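Local coordinates for carbon dioxide concentrating mechanism protein (Nostoc sp., PDB 4N8X), which probably forms, as a homopentamer, the vertices of the carboxysome shell, the polyhedral compartment in which RuBisCO is sequestered, at residues 23-28 and 43-48. Numbering follows the deposited sequence.
Sequences KLLLLQ and AADNSV
L25 and A43 form a hydrogen-bonded antiparallel pair where strands 24-30 and 39-44 meet in the beta barrel of this CcmL/EutN-family subunit. L25 N donates to A43 O at 2.9 Å, almost straight at 177°. A43 N returns a bond to L25 O at 3.1 Å. The next pair, L24 with A44, is non-hydrogen-bonded. Past the strand end, D45 N still reaches K23 O at 2.9 Å. A44 CA adds a CA-H...O contact to that same K23 oxygen.

D45 then leaves the sheet, and its carboxylate accepts from three backbone N-H groups of the following loop. With CG anti to the backbone N (chi1 177°), it lies beside the carbonyl carbon, on the way to those residues. OD1 accepts from V48 N at 3.1 Å, an Asx motif, and also from G49 N. OD2 accepts from A50 N and from a water. That water lies 2.8 Å from D45 OD2 and accepts from K23 NZ. The two charged groups are thus linked through water, with K23 NZ and D45 OD2 4.9 Å apart, and the lysine may help to stabilise the carboxylate. A second water donates to D45 O and accepts weakly from K23 NZ. An alanine in place of D45 would probably leave V48 N, G49 N and A50 N without their carboxylate acceptor and the loop less firmly held.

L25 and A43 point to one face of the sheet, and L27 lies there too. L27, also packed on V79, meets A43 by its CD1, 3.6 Å from A43 CB. L25 crosses the D45 side chain obliquely, its CD1 lying 3.4 Å from D45 OD2.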
ATOM      1  N   LYS A  23     -20.592  -1.942 -10.714  1.00 20.37           N
ATOM      2  CA  LYS A  23     -20.299  -3.330 -11.081  1.00 21.42           C
ATOM      3  C   LYS A  23     -19.017  -3.772 -10.392  1.00 14.76           C
ATOM      4  O   LYS A  23     -17.988  -3.059 -10.448  1.00 15.99           O
ATOM      5  CB  LYS A  23     -20.131  -3.449 -12.600  1.00 23.77           C
ATOM      6  CG  LYS A  23     -19.633  -4.802 -13.076  1.00 27.41           C
ATOM      7  CD  LYS A  23     -19.370  -4.738 -14.548  1.00 32.45           C
ATOM      8  CE  LYS A  23     -20.637  -4.670 -15.341  1.00 30.64           C
ATOM      9  NZ  LYS A  23     -20.359  -4.475 -16.807  1.00 32.38           N
ATOM     10  N   LEU A  24     -19.050  -4.934  -9.735  1.00 21.35           N
ATOM     11  CA  LEU A  24     -17.845  -5.485  -9.090  1.00 16.93           C
ATOM     12  C   LEU A  24     -17.439  -6.755  -9.805  1.00 16.11           C
ATOM     13  O   LEU A  24     -18.270  -7.656  -9.995  1.00 20.67           O
ATOM     14  CB  LEU A  24     -18.151  -5.825  -7.642  1.00 15.70           C
ATOM     15  CG  LEU A  24     -18.719  -4.600  -6.936  1.00 18.54           C
ATOM     16  CD1 LEU A  24     -19.395  -5.017  -5.661  1.00 20.38           C
ATOM     17  CD2 LEU A  24     -17.544  -3.668  -6.642  1.00 23.67           C
ATOM     18  N   LEU A  25     -16.174  -6.822 -10.212  1.00 12.17           N
ATOM     19  CA  LEU A  25     -15.650  -7.990 -10.931  1.00 17.68           C
ATOM     20  C   LEU A  25     -14.682  -8.787 -10.076  1.00 17.96           C
ATOM     21  O   LEU A  25     -13.891  -8.201  -9.333  1.00 16.98           O
ATOM     22  CB  LEU A  25     -14.885  -7.538 -12.169  1.00 14.72           C
ATOM     23  CG  LEU A  25     -15.729  -6.809 -13.231  1.00 17.34           C
ATOM     24  CD1 LEU A  25     -14.895  -6.605 -14.502  1.00 20.10           C
ATOM     25  CD2 LEU A  25     -16.987  -7.588 -13.539  1.00 16.35           C
ATOM     26  N   LEU A  26     -14.699 -10.114 -10.209  1.00 14.46           N
ATOM     27  CA  LEU A  26     -13.690 -10.968  -9.542  1.00 12.18           C
ATOM     28  C   LEU A  26     -12.575 -11.206 -10.555  1.00 15.87           C
ATOM     29  O   LEU A  26     -12.810 -11.753 -11.655  1.00 17.79           O
ATOM     30  CB  LEU A  26     -14.312 -12.319  -9.142  1.00 16.24           C
ATOM     31  CG  LEU A  26     -13.375 -13.392  -8.551  1.00 15.66           C
ATOM     32  CD1 LEU A  26     -12.823 -12.976  -7.156  1.00 20.44           C
ATOM     33  CD2 LEU A  26     -14.112 -14.678  -8.489  1.00 18.66           C
ATOM     34  N   LEU A  27     -11.362 -10.812 -10.180  1.00 12.40           N
ATOM     35  CA  LEU A  27     -10.195 -10.883 -11.068  1.00 15.01           C
ATOM     36  C   LEU A  27      -9.110 -11.825 -10.520  1.00 15.80           C
ATOM     37  O   LEU A  27      -8.928 -11.918  -9.310  1.00 18.28           O
ATOM     38  CB  LEU A  27      -9.632  -9.472 -11.223  1.00 12.60           C
ATOM     39  CG  LEU A  27     -10.731  -8.463 -11.615  1.00 18.53           C
ATOM     40  CD1 LEU A  27     -10.164  -7.045 -11.713  1.00 26.39           C
ATOM     41  CD2 LEU A  27     -11.315  -8.798 -12.948  1.00 19.40           C
ATOM     42  N   GLN A  28      -8.438 -12.544 -11.419  1.00 16.27           N
ATOM     43  CA  GLN A  28      -7.348 -13.452 -11.067  1.00 16.61           C
ATOM     44  C   GLN A  28      -6.077 -12.775 -11.519  1.00 17.55           C
ATOM     45  O   GLN A  28      -5.933 -12.462 -12.694  1.00 18.58           O
ATOM     46  CB  GLN A  28      -7.525 -14.817 -11.782  1.00 12.82           C
ATOM     47  CG  GLN A  28      -6.362 -15.828 -11.546  1.00 13.76           C
ATOM     48  CD  GLN A  28      -6.557 -17.144 -12.262  1.00 23.78           C
ATOM     49  OE1 GLN A  28      -7.445 -17.267 -13.105  1.00 22.89           O
ATOM     50  NE2 GLN A  28      -5.703 -18.150 -11.947  1.00 20.83           N
ATOM     51  N   ALA A  43     -12.517  -5.747  -8.130  1.00 15.86           N
ATOM     52  CA  ALA A  43     -12.337  -4.364  -8.587  1.00 19.87           C
ATOM     53  C   ALA A  43     -13.645  -3.811  -9.156  1.00 17.83           C
ATOM     54  O   ALA A  43     -14.436  -4.551  -9.732  1.00 17.81           O
ATOM     55  CB  ALA A  43     -11.222  -4.287  -9.674  1.00 15.22           C
ATOM     56  N   ALA A  44     -13.822  -2.499  -9.061  1.00 13.76           N
ATOM     57  CA  ALA A  44     -14.970  -1.837  -9.656  1.00 16.10           C
ATOM     58  C   ALA A  44     -14.727  -1.726 -11.158  1.00 19.34           C
ATOM     59  O   ALA A  44     -13.596  -1.519 -11.619  1.00 22.52           O
ATOM     60  CB  ALA A  44     -15.153  -0.444  -9.038  1.00 16.17           C
ATOM     61  N   ASP A  45     -15.783  -1.872 -11.945  1.00 19.16           N
ATOM     62  CA  ASP A  45     -15.628  -1.668 -13.383  1.00 16.00           C
ATOM     63  C   ASP A  45     -16.812  -0.870 -13.881  1.00 21.38           C
ATOM     64  O   ASP A  45     -17.693  -1.384 -14.527  1.00 18.62           O
ATOM     65  CB  ASP A  45     -15.529  -2.999 -14.115  1.00 16.20           C
ATOM     66  CG  ASP A  45     -15.437  -2.838 -15.665  1.00 26.65           C
ATOM     67  OD1 ASP A  45     -15.263  -1.701 -16.167  1.00 27.22           O
ATOM     68  OD2 ASP A  45     -15.532  -3.862 -16.403  1.00 21.48           O
ATOM     69  N   ASN A  46     -16.852   0.401 -13.558  1.00 18.21           N
ATOM     70  CA  ASN A  46     -17.993   1.191 -13.985  1.00 24.52           C
ATOM     71  C   ASN A  46     -17.678   2.035 -15.211  1.00 27.05           C
ATOM     72  O   ASN A  46     -18.534   2.741 -15.715  1.00 27.04           O
ATOM     73  CB  ASN A  46     -18.548   2.032 -12.830  1.00 28.53           C
ATOM     74  CG  ASN A  46     -17.491   2.906 -12.169  1.00 45.24           C
ATOM     75  OD1 ASN A  46     -16.751   3.637 -12.836  1.00 51.48           O
ATOM     76  ND2 ASN A  46     -17.412   2.825 -10.846  1.00 51.25           N
ATOM     77  N   SER A  47     -16.455   1.913 -15.728  1.00 22.54           N
ATOM     78  CA  SER A  47     -15.989   2.837 -16.768  1.00 28.72           C
ATOM     79  C   SER A  47     -15.481   2.100 -18.009  1.00 26.97           C
ATOM     80  O   SER A  47     -15.441   2.638 -19.091  1.00 26.41           O
ATOM     81  CB  SER A  47     -14.854   3.705 -16.175  1.00 35.09           C
ATOM     82  OG  SER A  47     -13.880   4.054 -17.141  1.00 41.86           O
ATOM     83  N   VAL A  48     -15.042   0.868 -17.846  1.00 22.69           N
ATOM     84  CA  VAL A  48     -14.359   0.217 -18.956  1.00 17.26           C
ATOM     85  C   VAL A  48     -15.233  -0.858 -19.622  1.00 17.81           C
ATOM     86  O   VAL A  48     -15.366  -0.917 -20.826  1.00 22.55           O
ATOM     87  CB  VAL A  48     -13.011  -0.359 -18.472  1.00 20.34           C
ATOM     88  CG1 VAL A  48     -12.473  -1.381 -19.464  1.00 25.79           C
ATOM     89  CG2 VAL A  48     -12.001   0.786 -18.240  1.00 17.38           C
TER
HETATM   90  O   HOH W   1     -17.722  -5.461 -17.017  1.00 18.29           O
HETATM   91  O   HOH W   2     -18.754  -1.483 -17.062  1.00 36.10           O